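Local structure of uric acid degradation bifunctional protein PucL (Bacillus subtilis, 6A4M) at residues A92-F95 with L96-S100. The protein probably catalyses the oxidation of urate to 5-hydroxyisourate and, as a bifunctional enzyme of uric acid breakdown, the decarboxylation that follows further along the pathway. Sequence-based numbering, arbitrary orientation.
Sequences AHRF and LDTYS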
ATOM      1  N   ALA A  92     -13.323  -4.203  12.516  1.00 31.64           N
ATOM      2  CA  ALA A  92     -13.042  -5.531  13.081  1.00 32.51           C
ATOM      3  C   ALA A  92     -13.540  -5.643  14.518  1.00 33.29           C
ATOM      4  O   ALA A  92     -14.284  -6.567  14.849  1.00 33.17           O
ATOM      5  CB  ALA A  92     -11.552  -5.838  13.025  1.00 32.09           C
ATOM      6  N   HIS A  93     -13.120  -4.693  15.355  1.00 34.41           N
ATOM      7  CA  HIS A  93     -13.549  -4.622  16.762  1.00 34.86           C
ATOM      8  C   HIS A  93     -15.070  -4.534  16.910  1.00 34.91           C
ATOM      9  O   HIS A  93     -15.662  -5.281  17.695  1.00 35.18           O
ATOM     10  CB  HIS A  93     -12.889  -3.435  17.483  1.00 35.18           C
ATOM     11  CG  HIS A  93     -11.569  -3.767  18.106  1.00 36.23           C
ATOM     12  ND1 HIS A  93     -11.397  -3.867  19.470  1.00 36.82           N
ATOM     13  CD2 HIS A  93     -10.363  -4.038  17.555  1.00 37.39           C
ATOM     14  CE1 HIS A  93     -10.140  -4.177  19.731  1.00 37.31           C
ATOM     15  NE2 HIS A  93      -9.491  -4.288  18.587  1.00 37.04           N
ATOM     16  N   ARG A  94     -15.690  -3.636  16.146  1.00 34.62           N
ATOM     17  CA  ARG A  94     -17.137  -3.422  16.221  1.00 34.80           C
ATOM     18  C   ARG A  94     -17.957  -4.615  15.720  1.00 34.81           C
ATOM     19  O   ARG A  94     -19.050  -4.853  16.234  1.00 34.96           O
ATOM     20  CB  ARG A  94     -17.551  -2.135  15.482  1.00 34.87           C
ATOM     21  CG  ARG A  94     -16.941  -0.833  16.015  1.00 35.19           C
ATOM     22  CD  ARG A  94     -16.936  -0.727  17.534  1.00 34.89           C
ATOM     23  NE  ARG A  94     -18.280  -0.915  18.080  1.00 35.17           N
ATOM     24  CZ  ARG A  94     -18.575  -1.333  19.314  1.00 34.93           C
ATOM     25  NH1 ARG A  94     -17.624  -1.620  20.204  1.00 34.92           N
ATOM     26  NH2 ARG A  94     -19.853  -1.457  19.666  1.00 35.44           N
ATOM     27  N   PHE A  95     -17.439  -5.351  14.733  1.00 34.91           N
ATOM     28  CA  PHE A  95     -18.069  -6.608  14.282  1.00 35.10           C
ATOM     29  C   PHE A  95     -18.068  -7.664  15.392  1.00 35.60           C
ATOM     30  O   PHE A  95     -19.094  -8.278  15.671  1.00 34.99           O
ATOM     31  CB  PHE A  95     -17.372  -7.190  13.036  1.00 34.45           C
ATOM     32  CG  PHE A  95     -18.049  -6.861  11.731  1.00 33.93           C
ATOM     33  CD1 PHE A  95     -19.368  -7.246  11.498  1.00 33.51           C
ATOM     34  CD2 PHE A  95     -17.356  -6.210  10.711  1.00 33.74           C
ATOM     35  CE1 PHE A  95     -19.990  -6.961  10.291  1.00 33.35           C
ATOM     36  CE2 PHE A  95     -17.973  -5.924   9.500  1.00 33.65           C
ATOM     37  CZ  PHE A  95     -19.292  -6.300   9.290  1.00 33.48           C
ATOM     38  N   LEU A  96     -16.907  -7.871  16.007  1.00 36.55           N
ATOM     39  CA  LEU A  96     -16.768  -8.851  17.088  1.00 37.74           C
ATOM     40  C   LEU A  96     -17.558  -8.461  18.344  1.00 38.64           C
ATOM     41  O   LEU A  96     -18.145  -9.326  18.994  1.00 39.26           O
ATOM     42  CB  LEU A  96     -15.290  -9.068  17.433  1.00 37.72           C
ATOM     43  CG  LEU A  96     -14.445  -9.723  16.331  1.00 38.06           C
ATOM     44  CD1 LEU A  96     -12.959  -9.535  16.598  1.00 38.11           C
ATOM     45  CD2 LEU A  96     -14.777 -11.203  16.181  1.00 38.37           C
ATOM     46  N   ASP A  97     -17.585  -7.167  18.669  1.00 39.09           N
ATOM     47  CA  ASP A  97     -18.320  -6.675  19.842  1.00 39.36           C
ATOM     48  C   ASP A  97     -19.848  -6.691  19.699  1.00 40.43           C
ATOM     49  O   ASP A  97     -20.544  -6.773  20.713  1.00 40.05           O
ATOM     50  CB  ASP A  97     -17.856  -5.260  20.224  1.00 39.56           C
ATOM     51  CG  ASP A  97     -16.456  -5.234  20.834  1.00 39.63           C
ATOM     52  OD1 ASP A  97     -15.955  -6.285  21.284  1.00 40.14           O
ATOM     53  OD2 ASP A  97     -15.856  -4.140  20.876  1.00 39.85           O
ATOM     54  N   THR A  98     -20.370  -6.609  18.470  1.00 41.94           N
ATOM     55  CA  THR A  98     -21.834  -6.575  18.241  1.00 43.44           C
ATOM     56  C   THR A  98     -22.464  -7.869  17.688  1.00 44.79           C
ATOM     57  O   THR A  98     -23.690  -7.984  17.671  1.00 43.20           O
ATOM     58  CB  THR A  98     -22.242  -5.384  17.343  1.00 43.18           C
ATOM     59  OG1 THR A  98     -21.643  -5.511  16.049  1.00 43.61           O
ATOM     60  CG2 THR A  98     -21.819  -4.064  17.981  1.00 43.06           C
ATOM     61  N   TYR A  99     -21.642  -8.824  17.243  1.00 47.78           N
ATOM     62  CA  TYR A  99     -22.111 -10.139  16.782  1.00 50.47           C
ATOM     63  C   TYR A  99     -21.452 -11.236  17.629  1.00 52.34           C
ATOM     64  O   TYR A  99     -20.246 -11.475  17.510  1.00 52.71           O
ATOM     65  CB  TYR A  99     -21.769 -10.343  15.305  1.00 52.18           C
ATOM     66  CG  TYR A  99     -22.504  -9.421  14.350  1.00 54.25           C
ATOM     67  CD1 TYR A  99     -22.039  -8.128  14.091  1.00 55.12           C
ATOM     68  CD2 TYR A  99     -23.660  -9.846  13.689  1.00 56.43           C
ATOM     69  CE1 TYR A  99     -22.707  -7.284  13.213  1.00 56.16           C
ATOM     70  CE2 TYR A  99     -24.336  -9.007  12.808  1.00 57.77           C
ATOM     71  CZ  TYR A  99     -23.855  -7.728  12.572  1.00 58.01           C
ATOM     72  OH  TYR A  99     -24.518  -6.893  11.700  1.00 59.74           O
ATOM     73  N   SER A 100     -22.246 -11.903  18.468  1.00 53.78           N
ATOM     74  CA  SER A 100     -21.719 -12.845  19.469  1.00 54.38           C
ATOM     75  C   SER A 100     -21.208 -14.168  18.899  1.00 54.88           C
ATOM     76  O   SER A 100     -20.180 -14.681  19.351  1.00 54.07           O
ATOM     77  CB  SER A 100     -22.778 -13.134  20.534  1.00 54.50           C
ATOM     78  OG  SER A 100     -23.986 -13.595  19.953  1.00 54.25           O
TER
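Tyr99 lies beside Phe95 at the C-terminal end of helix 84-98, which in this uricase of the tunnelling-fold (T-fold) superfamily packs on the antiparallel sheet. Tyr99 N still closes a helical turn on Phe95 O (3.0 Å), although Tyr99 has already left helical backbone angles. From there Tyr99 CB sits 3.4 Å from Phe95 O, and CD1 brings the ring edge to the same oxygen, which lies in the ring plane. Farther out, Tyr99 CE1 reaches Phe95 CD1 at 3.8 Å; the two side chains lie side by side and point the same way, their ring planes 41° apart. Cutting Tyr99 back to an alanine is likely to strip the CD1 side of Phe95 of this aromatic neighbour. Phe71, on helix 64-78, stacks on the Phe95 ring.

On another side of the helix, Arg94 is bent at chi2 and chi3, which folds its guanidinium back over Asp97. One guanidinium face meets Asp97 CB, while Arg94 NH1 makes a salt bridge to Asp97 OD2 (3.2 Å), the two planar groups turned 62° apart. Leu96 and Ala92 face strands 104-121 and 139-148. At the last turn, Arg94 O takes a weak bond from Thr98 N and a shorter one from Thr98 OG1, 2.7 Å away.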